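Local structure of spore coat polysaccharide biosynthesis protein SpsE (Bacillus subtilis, 1VLI) at residues 63-68 and 94-99; 118-123 and 137-142; 36-41 and 257-262; 46-51 and 249-254; 314-319 and 337-342. The protein probably acts in spore coat polysaccharide biosynthesis as a synthase of the N-acylneuraminate-9-phosphate type and consists of a TIM barrel followed by a SAF domain. All coordinates share one frame; numbering follows the deposited sequence.

Contact 1: residues 63-68 and 94-99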
# COMPACT_ATOMS: atom_id res chain seq x y z
N PHE A 63 5.47 -4.75 8.68
CA PHE A 63 6.33 -5.79 8.09
C PHE A 63 5.75 -6.34 6.79
O PHE A 63 4.53 -6.48 6.64
CB PHE A 63 6.51 -6.96 9.07
CG PHE A 63 7.42 -6.64 10.24
CD1 PHE A 63 8.81 -6.82 10.13
CD2 PHE A 63 6.90 -6.15 11.42
CE1 PHE A 63 9.65 -6.49 11.17
CE2 PHE A 63 7.76 -5.82 12.49
CZ PHE A 63 9.13 -5.99 12.36
N GLN A 64 6.63 -6.66 5.83
CA GLN A 64 6.22 -7.41 4.64
C GLN A 64 5.99 -8.88 4.98
O GLN A 64 6.87 -9.55 5.53
CB GLN A 64 7.28 -7.33 3.56
CG GLN A 64 6.74 -7.51 2.15
CD GLN A 64 7.85 -7.43 1.10
OE1 GLN A 64 8.15 -8.42 0.44
NE2 GLN A 64 8.47 -6.27 0.98
N MSE A 65 4.80 -9.38 4.66
CA MSE A 65 4.51 -10.78 4.89
C MSE A 65 4.58 -11.64 3.65
O MSE A 65 4.92 -12.81 3.73
CB MSE A 65 3.16 -10.95 5.56
CG MSE A 65 3.23 -10.64 7.04
SE MSE A 65 1.54 -11.06 7.94
CE MSE A 65 1.38 -12.90 7.45
N PHE A 66 4.28 -11.06 2.49
CA PHE A 66 4.17 -11.85 1.28
C PHE A 66 5.25 -11.49 0.25
O PHE A 66 5.66 -10.33 0.15
CB PHE A 66 2.75 -11.75 0.73
CG PHE A 66 1.71 -11.97 1.79
CD1 PHE A 66 1.33 -13.26 2.16
CD2 PHE A 66 1.16 -10.89 2.48
CE1 PHE A 66 0.40 -13.46 3.16
CE2 PHE A 66 0.23 -11.09 3.49
CZ PHE A 66 -0.15 -12.36 3.83
N GLN A 67 5.72 -12.52 -0.47
CA GLN A 67 6.77 -12.37 -1.49
C GLN A 67 6.24 -11.73 -2.76
O GLN A 67 5.07 -11.91 -3.09
CB GLN A 67 7.37 -13.72 -1.83
CG GLN A 67 8.46 -14.13 -0.86
CD GLN A 67 9.04 -15.48 -1.20
OE1 GLN A 67 8.83 -15.99 -2.31
NE2 GLN A 67 9.76 -16.07 -0.25
N ALA A 68 7.11 -11.01 -3.48
CA ALA A 68 6.70 -10.20 -4.64
C ALA A 68 6.32 -11.02 -5.89
O ALA A 68 5.49 -10.58 -6.71
CB ALA A 68 7.76 -9.15 -4.98
N GLN A 94 6.06 -21.25 1.52
CA GLN A 94 7.15 -20.94 0.58
C GLN A 94 6.93 -19.58 -0.09
O GLN A 94 7.85 -18.97 -0.62
CB GLN A 94 7.32 -22.05 -0.48
CG GLN A 94 7.92 -23.41 -0.01
CD GLN A 94 9.28 -23.31 0.72
OE1 GLN A 94 9.55 -24.06 1.65
NE2 GLN A 94 10.13 -22.38 0.28
N SER A 95 5.69 -19.12 -0.04
CA SER A 95 5.30 -17.87 -0.67
C SER A 95 5.32 -16.65 0.27
O SER A 95 4.98 -15.54 -0.12
CB SER A 95 3.90 -18.05 -1.22
OG SER A 95 3.51 -16.88 -1.90
N MSE A 96 5.75 -16.85 1.50
CA MSE A 96 5.73 -15.80 2.47
C MSE A 96 7.10 -15.24 2.73
O MSE A 96 8.07 -15.92 2.53
CB MSE A 96 5.15 -16.35 3.73
CG MSE A 96 3.66 -16.26 3.68
SE MSE A 96 2.96 -17.10 5.21
CE MSE A 96 3.83 -15.86 6.68
N GLU A 97 7.18 -13.98 3.16
CA GLU A 97 8.47 -13.36 3.38
C GLU A 97 9.16 -13.82 4.64
O GLU A 97 10.34 -14.10 4.59
CB GLU A 97 8.41 -11.82 3.37
CG GLU A 97 8.88 -11.22 2.04
CD GLU A 97 10.38 -11.34 1.83
OE1 GLU A 97 11.13 -11.33 2.84
OE2 GLU A 97 10.82 -11.45 0.65
N MSE A 98 8.45 -13.87 5.77
CA MSE A 98 9.05 -14.32 7.02
C MSE A 98 8.55 -15.72 7.34
O MSE A 98 7.44 -16.07 6.94
CB MSE A 98 8.68 -13.40 8.16
CG MSE A 98 9.05 -11.95 7.96
SE MSE A 98 8.21 -10.80 9.33
CE MSE A 98 6.30 -10.85 8.62
N PRO A 99 9.34 -16.53 8.07
CA PRO A 99 8.87 -17.86 8.50
C PRO A 99 7.56 -17.80 9.29
O PRO A 99 7.42 -16.99 10.20
CB PRO A 99 10.01 -18.37 9.39
CG PRO A 99 11.21 -17.64 8.88
CD PRO A 99 10.71 -16.25 8.54
O HOH W 1 9.56 -10.53 -2.28
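Met65 and Met98, both modelled as selenomethionine, make the tight half of this contact: the methyl CE of Met98 lies 3.5 Å from Met65 CG and also touches Phe63 CB. Long, flexible and apolar, Met98 crosses Phe63 at about a right angle and sets its selenium 4.9 Å from the centroid of the Phe63 ring. This is a Met-aromatic contact, oblique to the ring, and Phe63 suits it by offering a polarisable aromatic ring to the selenium. Met65 and Met96 run side by side in the same direction, both bent at chi3, and their CE methyls meet at 3.9 Å. Beyond them Phe66 CD1 touches Met96 CG, while helix 124-131 covers Phe66. The segments are two loops at the end of the TIM barrel where the strands finish: residues 94-99 lead toward helix 103-112, and residues 63-68 leave strand 60-63. A single backbone bridge pairs Phe66 with Met96. Glu97 N donates to Met65 O at 2.6 Å, and Gln67 N donates to Ser95 O at 3.1 Å. The other half is looser and wetter. Here Glu97 reaches a water, which accepts from Ala68 N and gives a weak bond to Glu97 OE2. The extended Gln67 chain lies alongside the second loop, its NE2 3.3 Å from Met96 O. An alanine at Gln67 would keep CB beside Ser95 O but is likely to leave the carbonyls of Gln94 and Met96 without a neighbouring amide and open a gap beside Glu97.

Contact 2: residues 118-123 and 137-142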
# COMPACT_ATOMS: atom_id res chain seq x y z
N LEU A 118 1.06 -4.05 11.50
CA LEU A 118 0.38 -3.94 10.21
C LEU A 118 1.16 -4.61 9.10
O LEU A 118 2.39 -4.65 9.11
CB LEU A 118 0.19 -2.47 9.84
CG LEU A 118 -0.74 -1.63 10.71
CD1 LEU A 118 -0.60 -0.23 10.22
CD2 LEU A 118 -2.17 -2.09 10.62
N SER A 119 0.44 -5.14 8.12
CA SER A 119 1.07 -5.62 6.90
C SER A 119 0.24 -5.26 5.66
O SER A 119 -0.84 -4.66 5.76
CB SER A 119 1.27 -7.13 7.00
OG SER A 119 2.32 -7.53 6.16
N THR A 120 0.72 -5.70 4.51
CA THR A 120 0.13 -5.41 3.20
C THR A 120 -0.38 -6.67 2.53
O THR A 120 0.30 -7.71 2.55
CB THR A 120 1.22 -4.80 2.30
OG1 THR A 120 1.80 -3.69 3.00
CG2 THR A 120 0.65 -4.18 1.06
N VAL A 121 -1.56 -6.58 1.92
CA VAL A 121 -2.08 -7.67 1.11
C VAL A 121 -2.13 -7.33 -0.38
O VAL A 121 -2.28 -6.16 -0.75
CB VAL A 121 -3.45 -8.19 1.61
CG1 VAL A 121 -3.31 -8.64 3.04
CG2 VAL A 121 -4.51 -7.15 1.52
N CYS A 122 -1.97 -8.34 -1.22
CA CYS A 122 -1.98 -8.15 -2.67
C CYS A 122 -2.88 -9.10 -3.47
O CYS A 122 -2.86 -9.06 -4.70
CB CYS A 122 -0.55 -8.25 -3.22
SG CYS A 122 0.29 -9.76 -2.69
N ASP A 123 -3.60 -9.99 -2.79
CA ASP A 123 -4.61 -10.83 -3.43
C ASP A 123 -5.55 -11.44 -2.40
O ASP A 123 -5.38 -11.24 -1.18
CB ASP A 123 -3.99 -11.92 -4.31
CG ASP A 123 -2.79 -12.59 -3.68
OD1 ASP A 123 -2.89 -13.10 -2.53
OD2 ASP A 123 -1.70 -12.69 -4.30
N ALA A 137 -6.08 -3.35 10.34
CA ALA A 137 -6.27 -2.58 9.11
C ALA A 137 -5.57 -3.37 8.06
O ALA A 137 -4.69 -4.21 8.38
CB ALA A 137 -5.66 -1.18 9.20
N PHE A 138 -6.02 -3.15 6.82
CA PHE A 138 -5.41 -3.72 5.64
C PHE A 138 -4.76 -2.56 4.91
O PHE A 138 -5.35 -1.50 4.78
CB PHE A 138 -6.47 -4.37 4.77
CG PHE A 138 -7.07 -5.62 5.36
CD1 PHE A 138 -6.42 -6.85 5.24
CD2 PHE A 138 -8.31 -5.57 6.00
CE1 PHE A 138 -6.99 -8.03 5.79
CE2 PHE A 138 -8.89 -6.75 6.55
CZ PHE A 138 -8.22 -7.97 6.45
N LYS A 139 -3.52 -2.78 4.48
CA LYS A 139 -2.74 -1.84 3.76
C LYS A 139 -2.68 -2.36 2.31
O LYS A 139 -2.52 -3.54 2.08
CB LYS A 139 -1.36 -1.64 4.42
CG LYS A 139 -0.38 -0.75 3.59
CD LYS A 139 -0.58 0.74 3.85
CE LYS A 139 0.24 1.61 2.89
NZ LYS A 139 -0.35 1.66 1.49
N ILE A 140 -2.88 -1.49 1.34
CA ILE A 140 -2.84 -1.86 -0.08
C ILE A 140 -1.75 -0.98 -0.73
O ILE A 140 -1.72 0.20 -0.48
CB ILE A 140 -4.20 -1.57 -0.74
CG1 ILE A 140 -5.37 -2.23 0.02
CG2 ILE A 140 -4.16 -1.88 -2.26
CD1 ILE A 140 -5.49 -3.71 -0.14
N ALA A 141 -0.86 -1.59 -1.50
CA ALA A 141 0.21 -0.88 -2.18
C ALA A 141 -0.35 -0.10 -3.38
O ALA A 141 -1.46 -0.40 -3.89
CB ALA A 141 1.29 -1.90 -2.68
N SER A 142 0.47 0.83 -3.89
CA SER A 142 0.09 1.68 -5.01
C SER A 142 -0.31 0.89 -6.26
O SER A 142 -1.30 1.24 -6.91
CB SER A 142 1.22 2.65 -5.37
OG SER A 142 1.49 3.54 -4.30
O HOH W 2 -2.23 -5.26 8.60
O HOH W 3 -0.83 -4.54 -2.11
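Thr120 and Lys139 lie side by side and point the same way, Thr120 OG1 resting 3.7 Å from Lys139 CG. The torsions divide the threonine branches: CG2, anti to the backbone N, meets Lys139 O at 3.4 Å, while OG1 faces the aliphatic part of the lysine. Lys139 suits this place because its methylenes pack against Thr120 before the chain turns off at chi2 (85°). Its NZ then donates to Ile140 O at 2.8 Å, from above that carbonyl plane, and also bonds Ser164 OG. Strands 116-118 and 138-140 are the third and fourth of the TIM barrel, and this contact spans the interval between them with one backbone bridge, Thr120 to Lys139. Val121 N donates to Lys139 O at 3.2 Å. Two waters fill in where the backbones diverge: one links Ser119 N to Ala137 O, the other Ala141 N to Val121 O. Val121 and Phe138 pack on helix 124-131. Val121 and Ile140 cross obliquely, CG2 to CD1 at 3.9 Å, and the same CG2 lies near Phe138 CD1. Past the other end of the bridge, Leu118 CD2 rests on Ala137 CB at 3.9 Å, the small alanine making room for the leucine branch.

Contact 3: residues 36-41 and 257-262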
# COMPACT_ATOMS: atom_id res chain seq x y z
N GLY A 36 9.63 -3.26 6.71
CA GLY A 36 9.84 -3.92 5.42
C GLY A 36 10.39 -5.33 5.58
O GLY A 36 9.71 -6.21 6.12
N ILE A 37 11.62 -5.53 5.08
CA ILE A 37 12.36 -6.78 5.25
C ILE A 37 13.68 -6.58 6.00
O ILE A 37 14.51 -7.46 6.03
CB ILE A 37 12.60 -7.51 3.89
CG1 ILE A 37 13.50 -6.71 2.95
CG2 ILE A 37 11.30 -7.90 3.23
CD1 ILE A 37 13.99 -7.55 1.73
N ASN A 38 13.82 -5.42 6.63
CA ASN A 38 15.06 -5.03 7.30
C ASN A 38 15.45 -5.85 8.55
O ASN A 38 16.40 -5.49 9.26
CB ASN A 38 15.05 -3.53 7.65
CG ASN A 38 15.13 -2.62 6.40
OD1 ASN A 38 15.40 -3.08 5.29
ND2 ASN A 38 14.90 -1.33 6.61
N HIS A 39 14.74 -6.94 8.81
CA HIS A 39 15.12 -7.91 9.86
C HIS A 39 16.19 -8.91 9.38
O HIS A 39 16.69 -9.71 10.16
CB HIS A 39 13.88 -8.68 10.32
CG HIS A 39 13.08 -9.25 9.19
ND1 HIS A 39 13.51 -10.31 8.42
CD2 HIS A 39 11.86 -8.91 8.69
CE1 HIS A 39 12.60 -10.61 7.52
NE2 HIS A 39 11.59 -9.77 7.66
N ASP A 40 16.46 -8.87 8.08
CA ASP A 40 17.46 -9.69 7.40
C ASP A 40 17.31 -11.20 7.65
O ASP A 40 18.29 -11.92 7.67
CB ASP A 40 18.87 -9.20 7.76
CG ASP A 40 19.21 -7.81 7.18
OD1 ASP A 40 18.61 -7.41 6.14
OD2 ASP A 40 20.09 -7.07 7.69
N GLY A 41 16.08 -11.67 7.85
CA GLY A 41 15.78 -13.07 8.19
C GLY A 41 16.18 -13.52 9.59
O GLY A 41 16.26 -14.70 9.87
N GLY A 257 22.46 -3.25 2.08
CA GLY A 257 21.10 -2.71 1.99
C GLY A 257 19.98 -3.53 1.40
O GLY A 257 19.84 -3.58 0.18
N ALA A 258 19.18 -4.17 2.26
CA ALA A 258 17.82 -4.58 1.90
C ALA A 258 17.04 -3.31 1.48
O ALA A 258 16.96 -3.01 0.29
CB ALA A 258 17.14 -5.31 3.07
N ASP A 259 16.50 -2.56 2.45
CA ASP A 259 16.15 -1.14 2.24
C ASP A 259 16.86 -0.32 3.30
O ASP A 259 16.27 0.61 3.85
CB ASP A 259 14.65 -0.90 2.39
CG ASP A 259 13.82 -1.58 1.31
OD1 ASP A 259 13.63 -0.98 0.22
OD2 ASP A 259 13.29 -2.70 1.49
N HIS A 260 18.10 -0.67 3.61
CA HIS A 260 18.75 -0.18 4.83
C HIS A 260 19.30 1.21 4.70
O HIS A 260 19.14 2.04 5.59
CB HIS A 260 19.88 -1.13 5.24
CG HIS A 260 19.41 -2.41 5.84
ND1 HIS A 260 18.85 -2.48 7.10
CD2 HIS A 260 19.42 -3.67 5.36
CE1 HIS A 260 18.52 -3.73 7.36
NE2 HIS A 260 18.86 -4.48 6.32
N SER A 261 19.94 1.46 3.56
CA SER A 261 20.81 2.63 3.37
C SER A 261 20.08 3.96 3.48
O SER A 261 20.65 4.96 3.95
CB SER A 261 21.52 2.53 2.02
OG SER A 261 20.61 2.14 1.01
N PHE A 262 18.82 3.95 3.04
CA PHE A 262 18.03 5.16 2.96
C PHE A 262 16.90 5.24 4.01
O PHE A 262 16.20 6.26 4.10
CB PHE A 262 17.52 5.36 1.52
CG PHE A 262 18.63 5.45 0.47
CD1 PHE A 262 19.49 6.57 0.44
CD2 PHE A 262 18.80 4.44 -0.48
CE1 PHE A 262 20.52 6.67 -0.53
CE2 PHE A 262 19.82 4.53 -1.46
CZ PHE A 262 20.68 5.65 -1.48
O HOH W 4 12.78 -3.27 4.05
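Ile37 meets Ala258 at the start of a type I beta turn, Ile37 to Asp40, in the loop that follows the first strand of the TIM barrel; the partner loop comes after the last strand. Ile37 CG1 sits between the backbone N and the carbonyl carbon (chi1 64°), which brings it to 3.9 Å from Ala258 CB. The short alanine side chain fits between this branch and the polar groups beyond. Ile37 N donates a hydrogen bond to a water that lies 2.7 Å from Asp259 OD2 and can donate to it, though it has more acceptors in reach than protons. The side chain of Asp259 lies about 7 Å from the bound zinc. Asn38 comes next and suits its place by having an acceptor and a donor in one flat group. Its OD1 takes the N-H of Asp259 at 3.1 Å, in the carbonyl plane, and its ND2 bonds Phe249 O. The same amide stacks on the His260 imidazole, the planes 22° apart and OD1 3.7 Å above the ring centre. His39 turns away from the partner loop, and its ND1 accepts from Gly41 N at 3.0 Å. Glycine fits there, since its backbone takes positive phi without strain. Asp40 also has positive phi, and its carboxylate reaches His260 tip to tip. Thr250 OG1 bonds the ring nitrogen ND1, so both nitrogens of the imidazole are engaged, which should hold the ring against rotation. On the Asp40 side, His260 NE2 donates to OD1 at 2.9 Å with a nearly straight N-H (176°), meeting the oxygen on its syn side and in the imidazole plane.

Contact 4: residues 46-51 and 249-254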
# COMPACT_ATOMS: atom_id res chain seq x y z
N ALA A 46 14.12 -8.73 14.05
CA ALA A 46 12.71 -8.32 13.93
C ALA A 46 12.19 -7.73 15.26
O ALA A 46 11.57 -6.65 15.25
CB ALA A 46 11.83 -9.45 13.45
N PHE A 47 12.48 -8.39 16.39
CA PHE A 47 12.14 -7.87 17.73
C PHE A 47 12.82 -6.54 18.01
O PHE A 47 12.22 -5.67 18.66
CB PHE A 47 12.51 -8.85 18.88
CG PHE A 47 11.69 -10.13 18.90
CD1 PHE A 47 10.34 -10.13 18.59
CD2 PHE A 47 12.28 -11.34 19.28
CE1 PHE A 47 9.60 -11.31 18.62
CE2 PHE A 47 11.54 -12.53 19.31
CZ PHE A 47 10.20 -12.51 18.98
N ALA A 48 14.05 -6.38 17.52
CA ALA A 48 14.78 -5.13 17.74
C ALA A 48 14.16 -3.96 16.93
O ALA A 48 14.12 -2.82 17.40
CB ALA A 48 16.26 -5.30 17.41
N LEU A 49 13.64 -4.26 15.74
CA LEU A 49 12.96 -3.23 14.93
C LEU A 49 11.70 -2.77 15.65
O LEU A 49 11.53 -1.58 15.88
CB LEU A 49 12.67 -3.74 13.53
CG LEU A 49 13.90 -3.76 12.60
CD1 LEU A 49 13.70 -4.83 11.53
CD2 LEU A 49 14.16 -2.38 11.97
N ILE A 50 10.87 -3.72 16.06
CA ILE A 50 9.77 -3.47 16.99
C ILE A 50 10.18 -2.57 18.14
O ILE A 50 9.51 -1.57 18.35
CB ILE A 50 9.13 -4.81 17.50
CG1 ILE A 50 8.58 -5.57 16.28
CG2 ILE A 50 8.00 -4.55 18.49
CD1 ILE A 50 7.75 -6.78 16.56
N ASP A 51 11.29 -2.88 18.83
CA ASP A 51 11.80 -2.05 19.94
C ASP A 51 12.04 -0.62 19.51
O ASP A 51 11.64 0.31 20.20
CB ASP A 51 13.14 -2.56 20.48
CG ASP A 51 13.01 -3.83 21.33
OD1 ASP A 51 12.02 -3.98 22.08
OD2 ASP A 51 13.89 -4.72 21.33
N PHE A 249 12.23 2.54 8.38
CA PHE A 249 13.30 2.59 9.35
C PHE A 249 14.07 1.27 9.38
O PHE A 249 13.59 0.24 8.93
CB PHE A 249 12.77 2.93 10.75
CG PHE A 249 12.19 1.77 11.50
CD1 PHE A 249 10.96 1.23 11.13
CD2 PHE A 249 12.85 1.24 12.61
CE1 PHE A 249 10.41 0.17 11.82
CE2 PHE A 249 12.31 0.17 13.33
CZ PHE A 249 11.09 -0.37 12.94
N THR A 250 15.30 1.35 9.88
CA THR A 250 16.14 0.18 10.01
C THR A 250 16.79 0.25 11.37
O THR A 250 16.57 1.20 12.11
CB THR A 250 17.20 0.13 8.89
OG1 THR A 250 18.08 -0.98 9.11
CG2 THR A 250 18.14 1.36 8.97
N ILE A 251 17.57 -0.77 11.71
CA ILE A 251 18.25 -0.83 12.99
C ILE A 251 19.65 -0.25 12.85
O ILE A 251 20.26 0.18 13.83
CB ILE A 251 18.22 -2.32 13.54
CG1 ILE A 251 18.11 -2.35 15.06
CG2 ILE A 251 19.37 -3.22 13.02
CD1 ILE A 251 16.72 -2.04 15.56
N ASP A 252 20.13 -0.22 11.60
CA ASP A 252 21.49 0.23 11.26
C ASP A 252 21.59 0.51 9.76
O ASP A 252 21.49 -0.41 8.95
CB ASP A 252 22.52 -0.84 11.69
CG ASP A 252 23.92 -0.57 11.17
OD1 ASP A 252 24.22 0.56 10.74
OD2 ASP A 252 24.80 -1.46 11.16
N LYS A 253 21.82 1.77 9.40
CA LYS A 253 21.79 2.23 8.00
C LYS A 253 22.89 1.65 7.11
O LYS A 253 22.80 1.68 5.88
CB LYS A 253 21.84 3.76 7.93
CG LYS A 253 20.59 4.47 8.46
CD LYS A 253 20.83 5.95 8.76
CE LYS A 253 20.92 6.81 7.50
NZ LYS A 253 19.64 6.83 6.74
N ASN A 254 23.94 1.12 7.74
CA ASN A 254 25.10 0.62 7.00
C ASN A 254 25.02 -0.87 6.67
O ASN A 254 25.88 -1.38 5.95
CB ASN A 254 26.41 0.98 7.71
CG ASN A 254 26.66 2.49 7.76
OD1 ASN A 254 26.96 3.04 8.82
ND2 ASN A 254 26.51 3.17 6.61
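The backbones approach most closely at Leu49 and Ile251, their CA atoms 6.1 Å apart, where a helix passes an irregular loop with no hydrogen bond between them. Leu49 and Phe249 carry the apolar core. Phe249 has CG between the backbone N and the carbonyl carbon (chi1 82°), and its ring comes edge-on to the helix: CE2 lies 3.4 Å from Leu49 CD2 and 3.2 Å from Leu49 O, which sits at the rim near the ring plane. A carbonyl oxygen suits that position, because the ring hydrogens carry a slight positive charge. Leu49 sends CD2 onward over the loop backbone, to 3.8 Å from Thr250 C, so one branched residue covers both ring and peptide. Helix 43-56 is the first helix of the TIM barrel, and the loop leaves strand 244-248, the last; their contact therefore lies at the seam where the barrel closes on itself. Small residues of the helix and of strand 30-36, among them Ala52, Ala53, Ala33 and Ala35, also touch the Phe249 side chain, and their small size leaves room for its bulk. Ala48 does the same for Ile251, whose CD1 touches Ala48 CB at 3.8 Å and Ala48 O at 3.3 Å. Beyond this packing the loop holds its own shape through an Asx turn, in which Asp252 OD1 accepts from Asn254 N at 3.1 Å.

Contact 5: residues 314-319 and 337-342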
# COMPACT_ATOMS: atom_id res chain seq x y z
N ALA A 314 2.71 -0.52 -14.80
CA ALA A 314 2.95 -1.14 -13.47
C ALA A 314 1.73 -1.51 -12.61
O ALA A 314 1.85 -2.42 -11.76
CB ALA A 314 3.96 -0.31 -12.65
N TYR A 315 0.58 -0.84 -12.81
CA TYR A 315 -0.68 -1.27 -12.19
C TYR A 315 -1.10 -2.64 -12.72
O TYR A 315 -0.52 -3.13 -13.69
CB TYR A 315 -1.80 -0.30 -12.48
CG TYR A 315 -1.65 1.00 -11.79
CD1 TYR A 315 -0.59 1.22 -10.89
CD2 TYR A 315 -2.56 2.03 -12.00
CE1 TYR A 315 -0.44 2.45 -10.23
CE2 TYR A 315 -2.41 3.29 -11.33
CZ TYR A 315 -1.35 3.47 -10.47
OH TYR A 315 -1.19 4.65 -9.80
N ARG A 316 -2.10 -3.25 -12.10
CA ARG A 316 -2.54 -4.58 -12.52
C ARG A 316 -3.37 -4.55 -13.80
O ARG A 316 -3.92 -3.50 -14.19
CB ARG A 316 -3.30 -5.29 -11.40
CG ARG A 316 -2.53 -5.41 -10.08
CD ARG A 316 -2.72 -6.76 -9.39
NE ARG A 316 -1.75 -6.95 -8.32
CZ ARG A 316 -1.52 -8.10 -7.69
NH1 ARG A 316 -2.16 -9.22 -8.01
NH2 ARG A 316 -0.60 -8.16 -6.76
N GLY A 317 -3.45 -5.70 -14.47
CA GLY A 317 -4.37 -5.92 -15.56
C GLY A 317 -4.78 -7.37 -15.61
O GLY A 317 -4.38 -8.18 -14.75
N ILE A 318 -5.57 -7.73 -16.62
CA ILE A 318 -6.07 -9.07 -16.72
C ILE A 318 -5.20 -9.90 -17.65
O ILE A 318 -5.00 -9.53 -18.82
CB ILE A 318 -7.53 -9.05 -17.19
CG1 ILE A 318 -8.39 -8.27 -16.20
CG2 ILE A 318 -8.02 -10.46 -17.31
CD1 ILE A 318 -9.81 -8.15 -16.62
N PHE A 319 -4.70 -11.03 -17.14
CA PHE A 319 -3.71 -11.84 -17.85
C PHE A 319 -4.14 -13.27 -17.91
O PHE A 319 -4.79 -13.73 -16.99
CB PHE A 319 -2.37 -11.77 -17.15
CG PHE A 319 -1.60 -10.52 -17.45
CD1 PHE A 319 -1.79 -9.37 -16.70
CD2 PHE A 319 -0.68 -10.49 -18.50
CE1 PHE A 319 -1.08 -8.19 -17.00
CE2 PHE A 319 0.03 -9.33 -18.81
CZ PHE A 319 -0.18 -8.18 -18.05
N VAL A 337 -5.97 -11.31 -12.24
CA VAL A 337 -5.60 -9.90 -12.08
C VAL A 337 -4.15 -9.85 -11.53
O VAL A 337 -3.90 -10.18 -10.35
CB VAL A 337 -6.60 -9.21 -11.13
CG1 VAL A 337 -6.19 -7.76 -10.78
CG2 VAL A 337 -7.97 -9.25 -11.74
N LEU A 338 -3.20 -9.52 -12.42
CA LEU A 338 -1.76 -9.63 -12.12
C LEU A 338 -1.01 -8.36 -12.52
O LEU A 338 -1.53 -7.55 -13.26
CB LEU A 338 -1.17 -10.87 -12.81
CG LEU A 338 -1.73 -12.21 -12.34
CD1 LEU A 338 -1.52 -13.27 -13.39
CD2 LEU A 338 -1.15 -12.64 -11.01
N ARG A 339 0.20 -8.18 -12.00
CA ARG A 339 1.05 -7.09 -12.42
C ARG A 339 1.74 -7.54 -13.71
O ARG A 339 2.15 -8.71 -13.84
CB ARG A 339 2.11 -6.79 -11.37
CG ARG A 339 1.60 -6.20 -10.07
CD ARG A 339 2.74 -5.89 -9.15
NE ARG A 339 2.29 -5.45 -7.84
CZ ARG A 339 3.02 -4.73 -7.01
NH1 ARG A 339 4.26 -4.37 -7.34
NH2 ARG A 339 2.52 -4.35 -5.85
N PRO A 340 1.87 -6.63 -14.68
CA PRO A 340 2.41 -6.97 -15.99
C PRO A 340 3.89 -7.39 -16.00
O PRO A 340 4.29 -8.16 -16.87
CB PRO A 340 2.21 -5.69 -16.82
CG PRO A 340 2.04 -4.63 -15.87
CD PRO A 340 1.46 -5.22 -14.60
N GLY A 341 4.67 -6.89 -15.04
CA GLY A 341 6.12 -7.02 -15.10
C GLY A 341 6.62 -6.38 -16.38
O GLY A 341 6.37 -5.19 -16.64
N GLN A 342 7.28 -7.17 -17.22
CA GLN A 342 7.84 -6.64 -18.47
C GLN A 342 6.86 -6.69 -19.66
O GLN A 342 7.10 -6.10 -20.72
CB GLN A 342 9.16 -7.36 -18.79
CG GLN A 342 10.33 -6.97 -17.87
CD GLN A 342 10.71 -5.49 -18.02
OE1 GLN A 342 10.43 -4.67 -17.13
NE2 GLN A 342 11.33 -5.14 -19.15
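Backbone hydrogen bonds join Gly317 and Leu338, an antiparallel hydrogen-bonded pair in the small sheet of the SAF domain: Gly317 N to Leu338 O and Leu338 N to Gly317 O are both 2.9 Å. Ile318 and Val337 form the next, non-hydrogen-bonded pair. A CA-H of Arg316 adds a contact to Leu338 O. Apolar packing comes next. Phe319 reaches past Leu338, its CB 4.1 Å from Leu338 CD1, and its CZ comes to 3.7 Å from Pro340 CB. The rigid proline ring suits this place, turning the chain out of the strand while its CD lies against Tyr315 O at 3.0 Å. Lys343 makes a cation-pi contact with the Phe319 ring. Val337 packs its CG1, anti to the backbone N (chi1 174°), against the methylenes of Arg316, the two side chains crossing at about a right angle. The polar and charged contacts centre on Arg316. Arg316 NH1 donates to Val337 O at 3.1 Å, with the oxygen at the guanidinium edge. Arg316 NH2 lies 4.1 Å from Arg339 NE, the two guanidinium planes 82° apart, and Glu144 OE2, in the loop after barrel strand 138-140, makes a salt bridge with each NE. A leucine in place of Arg316 would probably leave Val337 O without its side-chain donor and Glu144 with one fewer positive partner. The shared carboxylate would probably offset the repulsion between the two like charges, and it ties the SAF sheet to the barrel.

Contacts 1 to 4 belong to the TIM barrel, and contact 5 to the SAF domain that follows it. Contacts 3 and 4 lie closest, their centres 8 Å apart, and join the first strand and helix to the loop after the last strand, across about 200 residues of sequence. Contacts 1 and 2 come within the stretch they enclose, after the second and third strands and on the fourth, and touch through Phe63 and Ser119. Contact 1 also meets contact 3, where Gln64 N reaches Gly36 O, so the strand-end loops form a continuous chain near the zinc. Contact 5 is about 33 Å from contact 4 between centres but touches contact 2, where the two domains meet.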